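Local coordinates for extracellular sialidase/neuraminidase, putative (PDB 2XZI), which acts as a Kdnase, a sialidase-type glycosidase that probably releases terminal 2-keto-3-deoxynononic acid (Kdn) from glycoconjugates, at residues P41-V44 and R50-A53; R92-S97 and I115-S120; R151-T156 and M203-I208. All blocks are in the same frame, centred on the assembly; numbering follows the deposited sequence.

Contact 1: P41-V44 and R50-A53; sequences PAVV and RILA
V43 and V44 pair with A53 and L52 in an antiparallel beta hairpin, buried near the centre of the molecule. The hairpin joins strands 37-45 and 51-58, the first two strands of one four-stranded sheet. V44 and L52 form the hydrogen-bonded pair. V44 N donates to L52 O at 3.0 Å, and L52 N returns a bond to V44 O at 2.9 Å. The second is nearly straight, with 172° at its hydrogen. V43 and A53 form the non-hydrogen-bonded pair beside it, where V43 CA comes within 3.3 Å of L52 O in a CA-H...O contact.

The sheet is a blade of the six-bladed beta-propeller of sialidases, and here neighbouring blades pack on both of its faces. On one face V43 and I51 lie alongside, pointing the same way. V43 CG2 stands anti to the backbone N and meets I51 CG2 at 3.5 Å. A53 CB is farther off, 4.4 Å from V43 CG2. L352 of strand 349-356 packs on V43 and A53 here. On the other face the V44 and L52 side chains slant across each other, and V44 CG2 touches L52 CB at 4.1 Å. P107 and V109 of strand 101-109 cover V44. At the hairpin end, R50 turns its guanidinium away to a salt bridge with D161 and a hydrogen bond to T75 O.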
ATOM      1  N   PRO A  41       3.217   3.589  -1.324  1.00  4.33           N
ATOM      2  CA  PRO A  41       3.977   2.553  -0.610  1.00  4.39           C
ATOM      3  C   PRO A  41       3.272   1.200  -0.488  1.00  4.48           C
ATOM      4  O   PRO A  41       2.038   1.117  -0.448  1.00  5.24           O
ATOM      5  CB  PRO A  41       4.150   3.148   0.792  1.00  4.39           C
ATOM      6  CG  PRO A  41       2.929   4.019   0.948  1.00  4.08           C
ATOM      7  CD  PRO A  41       2.792   4.666  -0.409  1.00  4.80           C
ATOM      8  N   ALA A  42       4.073   0.145  -0.418  1.00  4.19           N
ATOM      9  CA  ALA A  42       3.573  -1.174  -0.051  1.00  4.25           C
ATOM     10  C   ALA A  42       4.683  -1.860   0.716  1.00  4.17           C
ATOM     11  O   ALA A  42       5.839  -1.760   0.312  1.00  4.85           O
ATOM     12  CB  ALA A  42       3.248  -1.963  -1.284  1.00  4.39           C
ATOM     13  N   VAL A  43       4.357  -2.590   1.769  1.00  4.79           N
ATOM     14  CA  VAL A  43       5.375  -3.273   2.581  1.00  4.90           C
ATOM     15  C   VAL A  43       4.892  -4.643   3.035  1.00  5.48           C
ATOM     16  O   VAL A  43       3.715  -4.814   3.407  1.00  6.18           O
ATOM     17  CB  VAL A  43       5.830  -2.399   3.791  1.00  5.36           C
ATOM     18  CG1 VAL A  43       4.695  -2.213   4.821  1.00  5.96           C
ATOM     19  CG2 VAL A  43       7.102  -2.955   4.438  1.00  6.30           C
ATOM     20  N   VAL A  44       5.803  -5.615   2.958  1.00  5.01           N
ATOM     21  CA  VAL A  44       5.537  -6.943   3.493  1.00  5.52           C
ATOM     22  C   VAL A  44       6.748  -7.501   4.207  1.00  4.79           C
ATOM     23  O   VAL A  44       7.871  -7.179   3.888  1.00  6.34           O
ATOM     24  CB  VAL A  44       5.084  -7.957   2.401  1.00  5.76           C
ATOM     25  CG1 VAL A  44       3.689  -7.582   1.849  1.00  7.51           C
ATOM     26  CG2 VAL A  44       6.133  -8.096   1.295  1.00  6.70           C
ATOM     27  N   ARG A  50      12.772 -11.035   6.472  1.00  6.72           N
ATOM     28  CA  ARG A  50      13.193  -9.900   5.649  1.00  6.63           C
ATOM     29  C   ARG A  50      11.988  -9.019   5.356  1.00  6.78           C
ATOM     30  O   ARG A  50      10.869  -9.532   5.159  1.00  7.14           O
ATOM     31  CB  ARG A  50      13.780 -10.393   4.341  1.00  7.05           C
ATOM     32  CG  ARG A  50      14.656  -9.347   3.658  1.00  8.05           C
ATOM     33  CD  ARG A  50      15.251  -9.860   2.360  1.00  8.42           C
ATOM     34  NE  ARG A  50      16.140 -11.022   2.524  1.00 10.02           N
ATOM     35  CZ  ARG A  50      17.441 -10.963   2.788  1.00  9.64           C
ATOM     36  NH1 ARG A  50      18.066  -9.790   2.973  1.00  9.75           N
ATOM     37  NH2 ARG A  50      18.128 -12.101   2.885  1.00 10.67           N
ATOM     38  N   ILE A  51      12.222  -7.712   5.298  1.00  5.22           N
ATOM     39  CA  ILE A  51      11.165  -6.753   4.966  1.00  5.83           C
ATOM     40  C   ILE A  51      11.417  -6.221   3.565  1.00  5.82           C
ATOM     41  O   ILE A  51      12.547  -5.843   3.238  1.00  5.96           O
ATOM     42  CB  ILE A  51      11.048  -5.619   6.016  1.00  5.65           C
ATOM     43  CG1 ILE A  51      10.812  -6.243   7.410  1.00  7.49           C
ATOM     44  CG2 ILE A  51       9.907  -4.685   5.658  1.00  6.87           C
ATOM     45  CD1 ILE A  51      10.884  -5.283   8.579  1.00  9.19           C
ATOM     46  N   LEU A  52      10.361  -6.215   2.741  1.00  4.93           N
ATOM     47  CA  LEU A  52      10.387  -5.668   1.383  1.00  4.75           C
ATOM     48  C   LEU A  52       9.477  -4.454   1.321  1.00  4.85           C
ATOM     49  O   LEU A  52       8.288  -4.559   1.616  1.00  5.57           O
ATOM     50  CB  LEU A  52       9.900  -6.705   0.378  1.00  5.76           C
ATOM     51  CG  LEU A  52      10.547  -8.083   0.415  1.00  6.38           C
ATOM     52  CD1 LEU A  52       9.952  -9.003  -0.659  1.00  8.33           C
ATOM     53  CD2 LEU A  52      12.054  -7.983   0.240  1.00  8.38           C
ATOM     54  N   ALA A  53      10.055  -3.302   0.968  1.00  4.54           N
ATOM     55  CA  ALA A  53       9.314  -2.050   0.817  1.00  4.63           C
ATOM     56  C   ALA A  53       9.304  -1.618  -0.644  1.00  4.56           C
ATOM     57  O   ALA A  53      10.370  -1.489  -1.264  1.00  5.19           O
ATOM     58  CB  ALA A  53       9.954  -0.979   1.694  1.00  5.77           C
TER

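Contact 2: R92-S97 and I115-S120; sequences REVVGS and IYLFLS. With NA (sodium ion), chain E.
L117 reaches V94 with the end of its side chain, from one sheet to the next. From CB the chain runs outward to CG, which is anti to the backbone N (chi1 176°). CG then branches, and its CD2 does the touching. CD2 sits before the fork of the valine, 3.9 Å from V94 CG1 and 4.1 Å from V94 CG2. The two side chains therefore meet tip to tip, with both valine methyls turned to one leucine methyl. V94 also packs on Y72 and T156, and L117 on P107.

A second pair lies two residues further along strand 115-122; here one methyl meets one methyl. L119 CD1 meets V95 CG1 tip to tip at 3.8 Å. V95 CG1 reaches that place by standing between its own backbone N and carbonyl carbon (chi1 57°). L70 packs on L119, and W102 packs on V95.

Consecutive residues of a regular strand would point to opposite faces, yet V94 and V95 both point at strand 115-122. A classic beta bulge explains this: the two residues together face L70 of the adjoining strand 68-74. The contact joins two successive blades of the propeller, and it is wholly apolar, with no hydrogen bond between the segments.

Just past the bulge the chain binds a sodium ion through its backbone. G96 O lies 2.3 Å from the sodium. Water 1 is at 2.3 Å from the ion and water 2 at 2.5 Å. D67 OD1, N69 OD1 and G98 O complete six ligands. On the far side of strand 115-122, Y116 and F118 each meet the ring of W218 edge-to-face.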
ATOM      1  N   ARG A  92      16.469  -0.423  -5.403  1.00  6.65           N
ATOM      2  CA  ARG A  92      16.465  -1.317  -6.567  1.00  7.10           C
ATOM      3  C   ARG A  92      15.162  -1.132  -7.351  1.00  6.81           C
ATOM      4  O   ARG A  92      14.275  -0.385  -6.918  1.00  6.38           O
ATOM      5  CB  ARG A  92      16.576  -2.771  -6.118  1.00  7.21           C
ATOM      6  CG  ARG A  92      17.844  -3.125  -5.367  1.00  9.49           C
ATOM      7  CD  ARG A  92      17.783  -4.583  -4.998  1.00 13.30           C
ATOM      8  NE  ARG A  92      18.951  -5.017  -4.255  1.00 16.07           N
ATOM      9  CZ  ARG A  92      19.222  -6.290  -3.989  1.00 16.64           C
ATOM     10  NH1 ARG A  92      18.407  -7.238  -4.412  1.00 17.76           N
ATOM     11  NH2 ARG A  92      20.313  -6.615  -3.314  1.00 17.02           N
ATOM     12  N   GLU A  93      15.064  -1.794  -8.498  1.00  6.69           N
ATOM     13  CA  GLU A  93      13.923  -1.647  -9.394  1.00  6.68           C
ATOM     14  C   GLU A  93      13.306  -3.012  -9.659  1.00  6.70           C
ATOM     15  O   GLU A  93      14.016  -3.990  -9.929  1.00  6.96           O
ATOM     16  CB  GLU A  93      14.377  -1.001 -10.709  1.00  7.30           C
ATOM     17  CG  GLU A  93      13.259  -0.699 -11.692  1.00  9.19           C
ATOM     18  CD  GLU A  93      13.750   0.067 -12.889  1.00 13.08           C
ATOM     19  OE1 GLU A  93      14.414  -0.543 -13.751  1.00 15.50           O
ATOM     20  OE2 GLU A  93      13.474   1.278 -12.948  1.00 12.60           O
ATOM     21  N   VAL A  94      11.981  -3.085  -9.545  1.00  7.12           N
ATOM     22  CA  VAL A  94      11.261  -4.282  -9.945  1.00  7.45           C
ATOM     23  C   VAL A  94      11.073  -4.227 -11.464  1.00  8.14           C
ATOM     24  O   VAL A  94      11.425  -5.177 -12.155  1.00  9.94           O
ATOM     25  CB  VAL A  94       9.893  -4.389  -9.241  1.00  7.24           C
ATOM     26  CG1 VAL A  94       9.115  -5.574  -9.812  1.00  7.83           C
ATOM     27  CG2 VAL A  94      10.062  -4.563  -7.745  1.00  7.67           C
ATOM     28  N   VAL A  95      10.526  -3.110 -11.953  1.00  8.40           N
ATOM     29  CA  VAL A  95      10.257  -2.918 -13.381  1.00  8.98           C
ATOM     30  C   VAL A  95      10.234  -1.430 -13.699  1.00  9.63           C
ATOM     31  O   VAL A  95       9.706  -0.638 -12.922  1.00  8.97           O
ATOM     32  CB  VAL A  95       8.923  -3.602 -13.814  1.00  8.38           C
ATOM     33  CG1 VAL A  95       7.720  -3.080 -13.001  1.00  8.82           C
ATOM     34  CG2 VAL A  95       8.686  -3.445 -15.319  1.00  9.24           C
ATOM     35  N   GLY A  96      10.817  -1.051 -14.834  1.00 10.13           N
ATOM     36  CA  GLY A  96      10.892   0.360 -15.231  1.00 11.67           C
ATOM     37  C   GLY A  96      10.868   0.557 -16.737  1.00 12.66           C
ATOM     38  O   GLY A  96      11.082   1.667 -17.236  1.00 13.33           O
ATOM     39  N   SER A  97      10.593  -0.516 -17.469  1.00 13.95           N
ATOM     40  CA  SER A  97      10.638  -0.490 -18.935  1.00 14.87           C
ATOM     41  C   SER A  97       9.713   0.554 -19.570  1.00 14.82           C
ATOM     42  O   SER A  97       8.550   0.666 -19.196  1.00 15.19           O
ATOM     43  CB  SER A  97      10.332  -1.885 -19.488  1.00 15.33           C
ATOM     44  OG  SER A  97       9.109  -2.394 -18.975  1.00 17.78           O
ATOM     45  N   ILE A 115       7.005 -14.346  -3.216  1.00  6.31           N
ATOM     46  CA  ILE A 115       6.362 -13.050  -3.052  1.00  6.36           C
ATOM     47  C   ILE A 115       5.743 -12.628  -4.381  1.00  6.32           C
ATOM     48  O   ILE A 115       6.443 -12.383  -5.358  1.00  7.20           O
ATOM     49  CB  ILE A 115       7.301 -11.947  -2.524  1.00  6.00           C
ATOM     50  CG1 ILE A 115       8.016 -12.393  -1.237  1.00  7.87           C
ATOM     51  CG2 ILE A 115       6.481 -10.671  -2.283  1.00  7.24           C
ATOM     52  CD1 ILE A 115       9.442 -12.920  -1.487  1.00  9.24           C
ATOM     53  N   TYR A 116       4.418 -12.569  -4.405  1.00  5.80           N
ATOM     54  CA  TYR A 116       3.695 -12.093  -5.541  1.00  5.34           C
ATOM     55  C   TYR A 116       3.555 -10.584  -5.456  1.00  5.28           C
ATOM     56  O   TYR A 116       3.308 -10.040  -4.385  1.00  7.12           O
ATOM     57  CB  TYR A 116       2.310 -12.716  -5.560  1.00  5.97           C
ATOM     58  CG  TYR A 116       2.203 -14.153  -6.017  1.00  5.75           C
ATOM     59  CD1 TYR A 116       2.491 -14.506  -7.338  1.00  6.76           C
ATOM     60  CD2 TYR A 116       1.732 -15.130  -5.148  1.00  5.80           C
ATOM     61  CE1 TYR A 116       2.339 -15.828  -7.768  1.00  8.00           C
ATOM     62  CE2 TYR A 116       1.579 -16.440  -5.569  1.00  6.57           C
ATOM     63  CZ  TYR A 116       1.886 -16.764  -6.876  1.00  6.04           C
ATOM     64  OH  TYR A 116       1.703 -18.062  -7.324  1.00  8.44           O
ATOM     65  N   LEU A 117       3.712  -9.909  -6.593  1.00  4.35           N
ATOM     66  CA  LEU A 117       3.489  -8.473  -6.654  1.00  4.94           C
ATOM     67  C   LEU A 117       2.571  -8.154  -7.837  1.00  4.59           C
ATOM     68  O   LEU A 117       2.962  -8.252  -9.005  1.00  5.37           O
ATOM     69  CB  LEU A 117       4.816  -7.701  -6.715  1.00  4.54           C
ATOM     70  CG  LEU A 117       4.733  -6.184  -6.867  1.00  5.80           C
ATOM     71  CD1 LEU A 117       4.330  -5.550  -5.572  1.00  5.36           C
ATOM     72  CD2 LEU A 117       6.097  -5.677  -7.266  1.00  7.77           C
ATOM     73  N   PHE A 118       1.333  -7.803  -7.517  1.00  5.07           N
ATOM     74  CA  PHE A 118       0.426  -7.278  -8.530  1.00  5.24           C
ATOM     75  C   PHE A 118       0.685  -5.794  -8.746  1.00  5.52           C
ATOM     76  O   PHE A 118       1.027  -5.082  -7.812  1.00  5.74           O
ATOM     77  CB  PHE A 118      -1.033  -7.499  -8.110  1.00  5.95           C
ATOM     78  CG  PHE A 118      -1.485  -8.939  -8.185  1.00  5.81           C
ATOM     79  CD1 PHE A 118      -1.302  -9.816  -7.104  1.00  6.79           C
ATOM     80  CD2 PHE A 118      -2.087  -9.423  -9.356  1.00  6.99           C
ATOM     81  CE1 PHE A 118      -1.708 -11.165  -7.197  1.00  6.93           C
ATOM     82  CE2 PHE A 118      -2.494 -10.771  -9.448  1.00  7.12           C
ATOM     83  CZ  PHE A 118      -2.304 -11.627  -8.358  1.00  5.97           C
ATOM     84  N   LEU A 119       0.527  -5.345  -9.991  1.00  6.19           N
ATOM     85  CA  LEU A 119       0.836  -3.967 -10.377  1.00  6.94           C
ATOM     86  C   LEU A 119      -0.156  -3.509 -11.425  1.00  6.47           C
ATOM     87  O   LEU A 119      -0.694  -4.342 -12.147  1.00  6.52           O
ATOM     88  CB  LEU A 119       2.225  -3.867 -11.037  1.00  8.82           C
ATOM     89  CG  LEU A 119       3.450  -4.357 -10.297  1.00  9.93           C
ATOM     90  CD1 LEU A 119       4.658  -4.453 -11.231  1.00 12.04           C
ATOM     91  CD2 LEU A 119       3.749  -3.418  -9.155  1.00 11.05           C
ATOM     92  N   SER A 120      -0.359  -2.198 -11.517  1.00  5.63           N
ATOM     93  CA  SER A 120      -1.088  -1.577 -12.610  1.00  5.68           C
ATOM     94  C   SER A 120      -0.094  -0.920 -13.577  1.00  5.59           C
ATOM     95  O   SER A 120       1.016  -0.524 -13.178  1.00  5.96           O
ATOM     96  CB  SER A 120      -2.048  -0.519 -12.053  1.00  6.12           C
ATOM     97  OG  SER A 120      -3.048  -1.095 -11.211  1.00  6.84           O
TER
HETATM   98 NA    NA E 502      10.282   3.854 -17.016  1.00 12.27          NA
HETATM   99  O   HOH W   1       8.115   3.392 -16.543  1.00 12.81           O
HETATM  100  O   HOH W   2      12.371   5.113 -16.581  1.00 21.31           O

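Contact 3: R151-T156 and M203-I208; sequences RHLYLT and MGRNII
L153 CD2 approaches the R205 guanidinium obliquely, 4.1 Å from R205 NH2. At the edge of the same flat group, and in its plane, lies the carbonyl of M203. R205 NH1 donates to M203 O at 2.9 Å, with 155° at the hydrogen. The donor comes in on a lone pair and in the carbonyl plane, and the oxygen is almost exactly in the guanidinium plane. NH1 also makes a salt bridge to D183, and NE bonds to L175 O. These partners probably fix how the group is turned, so that the leucine packs against a charge already engaged.

With chi1 at 178° L153 CG stands opposite the amide nitrogen, and the second torsion (77°) helps set where CD2 lies. There CD2 meets I207 CD1 tip to tip at 3.7 Å. One leucine methyl thus serves both partners.

The contact joins the third strands, 152-158 and 205-210, of two successive propeller blades. L175 of the short helix 172-175 packs on both L153 and I207. From strand 217-222, V220 touches R205 and W218 touches I207.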
ATOM      1  N   ARG A 151      -5.937   0.704 -18.588  1.00  7.40           N
ATOM      2  CA  ARG A 151      -5.081   0.265 -17.495  1.00  6.43           C
ATOM      3  C   ARG A 151      -4.961  -1.259 -17.514  1.00  6.89           C
ATOM      4  O   ARG A 151      -5.973  -1.980 -17.579  1.00  7.00           O
ATOM      5  CB  ARG A 151      -5.617   0.788 -16.167  1.00  7.59           C
ATOM      6  CG  ARG A 151      -5.455   2.293 -16.032  1.00  6.76           C
ATOM      7  CD  ARG A 151      -4.161   2.645 -15.317  1.00  7.92           C
ATOM      8  NE  ARG A 151      -4.313   2.415 -13.881  1.00  7.22           N
ATOM      9  CZ  ARG A 151      -3.377   2.654 -12.970  1.00  7.24           C
ATOM     10  NH1 ARG A 151      -2.171   3.079 -13.342  1.00  7.37           N
ATOM     11  NH2 ARG A 151      -3.655   2.440 -11.694  1.00  6.94           N
ATOM     12  N   HIS A 152      -3.723  -1.742 -17.472  1.00  6.89           N
ATOM     13  CA  HIS A 152      -3.422  -3.188 -17.449  1.00  7.42           C
ATOM     14  C   HIS A 152      -3.114  -3.639 -16.040  1.00  6.86           C
ATOM     15  O   HIS A 152      -2.804  -2.820 -15.187  1.00  7.10           O
ATOM     16  CB  HIS A 152      -2.230  -3.510 -18.358  1.00  7.33           C
ATOM     17  CG  HIS A 152      -2.526  -3.351 -19.815  1.00  6.68           C
ATOM     18  ND1 HIS A 152      -2.290  -4.356 -20.730  1.00  9.81           N
ATOM     19  CD2 HIS A 152      -3.032  -2.309 -20.519  1.00  8.77           C
ATOM     20  CE1 HIS A 152      -2.658  -3.948 -21.931  1.00  9.25           C
ATOM     21  NE2 HIS A 152      -3.098  -2.708 -21.835  1.00  9.02           N
ATOM     22  N   LEU A 153      -3.230  -4.943 -15.820  1.00  7.02           N
ATOM     23  CA  LEU A 153      -2.913  -5.588 -14.564  1.00  6.66           C
ATOM     24  C   LEU A 153      -1.810  -6.585 -14.836  1.00  7.39           C
ATOM     25  O   LEU A 153      -1.962  -7.490 -15.669  1.00  7.60           O
ATOM     26  CB  LEU A 153      -4.149  -6.308 -14.001  1.00  6.61           C
ATOM     27  CG  LEU A 153      -3.907  -7.068 -12.690  1.00  7.67           C
ATOM     28  CD1 LEU A 153      -3.862  -6.071 -11.551  1.00  9.10           C
ATOM     29  CD2 LEU A 153      -4.991  -8.055 -12.441  1.00 12.36           C
ATOM     30  N   TYR A 154      -0.686  -6.389 -14.157  1.00  6.47           N
ATOM     31  CA  TYR A 154       0.492  -7.220 -14.294  1.00  6.19           C
ATOM     32  C   TYR A 154       0.808  -7.978 -13.019  1.00  5.77           C
ATOM     33  O   TYR A 154       0.460  -7.540 -11.918  1.00  6.37           O
ATOM     34  CB  TYR A 154       1.664  -6.324 -14.648  1.00  6.11           C
ATOM     35  CG  TYR A 154       1.811  -6.053 -16.134  1.00  6.13           C
ATOM     36  CD1 TYR A 154       1.162  -4.974 -16.751  1.00  6.24           C
ATOM     37  CD2 TYR A 154       2.621  -6.862 -16.923  1.00  6.42           C
ATOM     38  CE1 TYR A 154       1.336  -4.717 -18.110  1.00  8.55           C
ATOM     39  CE2 TYR A 154       2.791  -6.599 -18.292  1.00  6.92           C
ATOM     40  CZ  TYR A 154       2.143  -5.546 -18.875  1.00  9.22           C
ATOM     41  OH  TYR A 154       2.328  -5.301 -20.224  1.00 10.46           O
ATOM     42  N   LEU A 155       1.497  -9.103 -13.174  1.00  6.26           N
ATOM     43  CA  LEU A 155       1.972  -9.877 -12.034  1.00  5.46           C
ATOM     44  C   LEU A 155       3.433 -10.243 -12.201  1.00  6.15           C
ATOM     45  O   LEU A 155       3.829 -10.796 -13.228  1.00  6.24           O
ATOM     46  CB  LEU A 155       1.130 -11.148 -11.863  1.00  5.75           C
ATOM     47  CG  LEU A 155       1.525 -12.074 -10.713  1.00  5.77           C
ATOM     48  CD1 LEU A 155       1.304 -11.426  -9.331  1.00  5.89           C
ATOM     49  CD2 LEU A 155       0.766 -13.402 -10.816  1.00  8.40           C
ATOM     50  N   THR A 156       4.227  -9.922 -11.186  1.00  6.24           N
ATOM     51  CA  THR A 156       5.595 -10.422 -11.089  1.00  6.74           C
ATOM     52  C   THR A 156       5.731 -11.165  -9.763  1.00  6.72           C
ATOM     53  O   THR A 156       4.884 -11.035  -8.863  1.00  7.36           O
ATOM     54  CB  THR A 156       6.622  -9.276 -11.236  1.00  6.74           C
ATOM     55  OG1 THR A 156       7.946  -9.790 -11.016  1.00  8.00           O
ATOM     56  CG2 THR A 156       6.354  -8.160 -10.238  1.00  8.21           C
ATOM     57  N   MET A 203      -9.869  -2.769  -7.833  1.00  5.01           N
ATOM     58  CA  MET A 203     -11.022  -1.934  -8.164  1.00  5.32           C
ATOM     59  C   MET A 203     -12.234  -2.825  -8.496  1.00  5.14           C
ATOM     60  O   MET A 203     -12.149  -3.681  -9.361  1.00  5.99           O
ATOM     61  CB  MET A 203     -10.688  -1.036  -9.349  1.00  5.13           C
ATOM     62  CG  MET A 203     -11.904  -0.346  -9.955  1.00  6.56           C
ATOM     63  SD  MET A 203     -11.373   0.900 -11.135  1.00  8.19           S
ATOM     64  CE  MET A 203     -12.780   1.000 -12.231  1.00  9.27           C
ATOM     65  N   GLY A 204     -13.340  -2.621  -7.770  1.00  5.28           N
ATOM     66  CA  GLY A 204     -14.599  -3.340  -8.033  1.00  5.98           C
ATOM     67  C   GLY A 204     -14.565  -4.851  -7.823  1.00  6.18           C
ATOM     68  O   GLY A 204     -15.518  -5.539  -8.199  1.00  6.78           O
ATOM     69  N   ARG A 205     -13.500  -5.401  -7.232  1.00  5.51           N
ATOM     70  CA  ARG A 205     -13.341  -6.859  -7.214  1.00  5.63           C
ATOM     71  C   ARG A 205     -12.219  -7.278  -6.293  1.00  5.82           C
ATOM     72  O   ARG A 205     -11.328  -6.474  -5.995  1.00  5.78           O
ATOM     73  CB  ARG A 205     -13.046  -7.360  -8.630  1.00  5.82           C
ATOM     74  CG  ARG A 205     -11.635  -7.056  -9.151  1.00  5.19           C
ATOM     75  CD  ARG A 205     -11.667  -7.006 -10.672  1.00  6.95           C
ATOM     76  NE  ARG A 205     -10.358  -6.932 -11.329  1.00  6.06           N
ATOM     77  CZ  ARG A 205      -9.621  -5.834 -11.504  1.00  5.13           C
ATOM     78  NH1 ARG A 205      -9.984  -4.664 -10.991  1.00  6.03           N
ATOM     79  NH2 ARG A 205      -8.493  -5.926 -12.203  1.00  6.16           N
ATOM     80  N   ASN A 206     -12.270  -8.525  -5.830  1.00  6.06           N
ATOM     81  CA  ASN A 206     -11.088  -9.181  -5.260  1.00  6.00           C
ATOM     82  C   ASN A 206     -10.521 -10.149  -6.284  1.00  6.33           C
ATOM     83  O   ASN A 206     -11.263 -10.750  -7.070  1.00  6.60           O
ATOM     84  CB  ASN A 206     -11.432  -9.977  -4.007  1.00  6.56           C
ATOM     85  CG  ASN A 206     -11.906  -9.122  -2.872  1.00  7.24           C
ATOM     86  OD1 ASN A 206     -11.374  -8.045  -2.614  1.00  7.54           O
ATOM     87  ND2 ASN A 206     -12.888  -9.635  -2.132  1.00  7.52           N
ATOM     88  N   ILE A 207      -9.207 -10.299  -6.273  1.00  6.17           N
ATOM     89  CA  ILE A 207      -8.549 -11.356  -7.037  1.00  6.37           C
ATOM     90  C   ILE A 207      -8.243 -12.470  -6.044  1.00  6.44           C
ATOM     91  O   ILE A 207      -7.651 -12.231  -4.997  1.00  6.59           O
ATOM     92  CB  ILE A 207      -7.268 -10.827  -7.710  1.00  6.74           C
ATOM     93  CG1 ILE A 207      -7.645  -9.804  -8.780  1.00  9.57           C
ATOM     94  CG2 ILE A 207      -6.479 -11.964  -8.357  1.00  6.83           C
ATOM     95  CD1 ILE A 207      -6.534  -8.853  -9.159  1.00 12.48           C
ATOM     96  N   ILE A 208      -8.687 -13.682  -6.353  1.00  6.39           N
ATOM     97  CA  ILE A 208      -8.532 -14.796  -5.440  1.00  6.77           C
ATOM     98  C   ILE A 208      -7.538 -15.792  -5.999  1.00  6.07           C
ATOM     99  O   ILE A 208      -7.635 -16.187  -7.174  1.00  7.46           O
ATOM    100  CB  ILE A 208      -9.877 -15.530  -5.228  1.00  6.78           C
ATOM    101  CG1 ILE A 208     -11.037 -14.535  -5.028  1.00  8.17           C
ATOM    102  CG2 ILE A 208      -9.749 -16.570  -4.114  1.00  7.45           C
ATOM    103  CD1 ILE A 208     -10.928 -13.599  -3.801  1.00  8.48           C
TER

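Contacts 1, 2 and 3 follow one another along the chain through three successive propeller blades. Contact 1 lies within one blade. Contact 2 joins that blade to the next, and contact 3 joins the second blade to the third. Contacts 1 and 2 have centres about 12 Å apart and touch where L52 CD1 packs on I115 CG1 at 3.9 Å. Contacts 2 and 3 share a sheet: L117 N lies 2.8 Å from T156 O, and L119 O 2.9 Å from Y154 N, both probable hydrogen bonds. Contacts 1 and 3 do not touch. The side chains of A42, L119 and R205 lie about 13, 12 and 12 Å from a bound deamino-alpha-neuraminic acid.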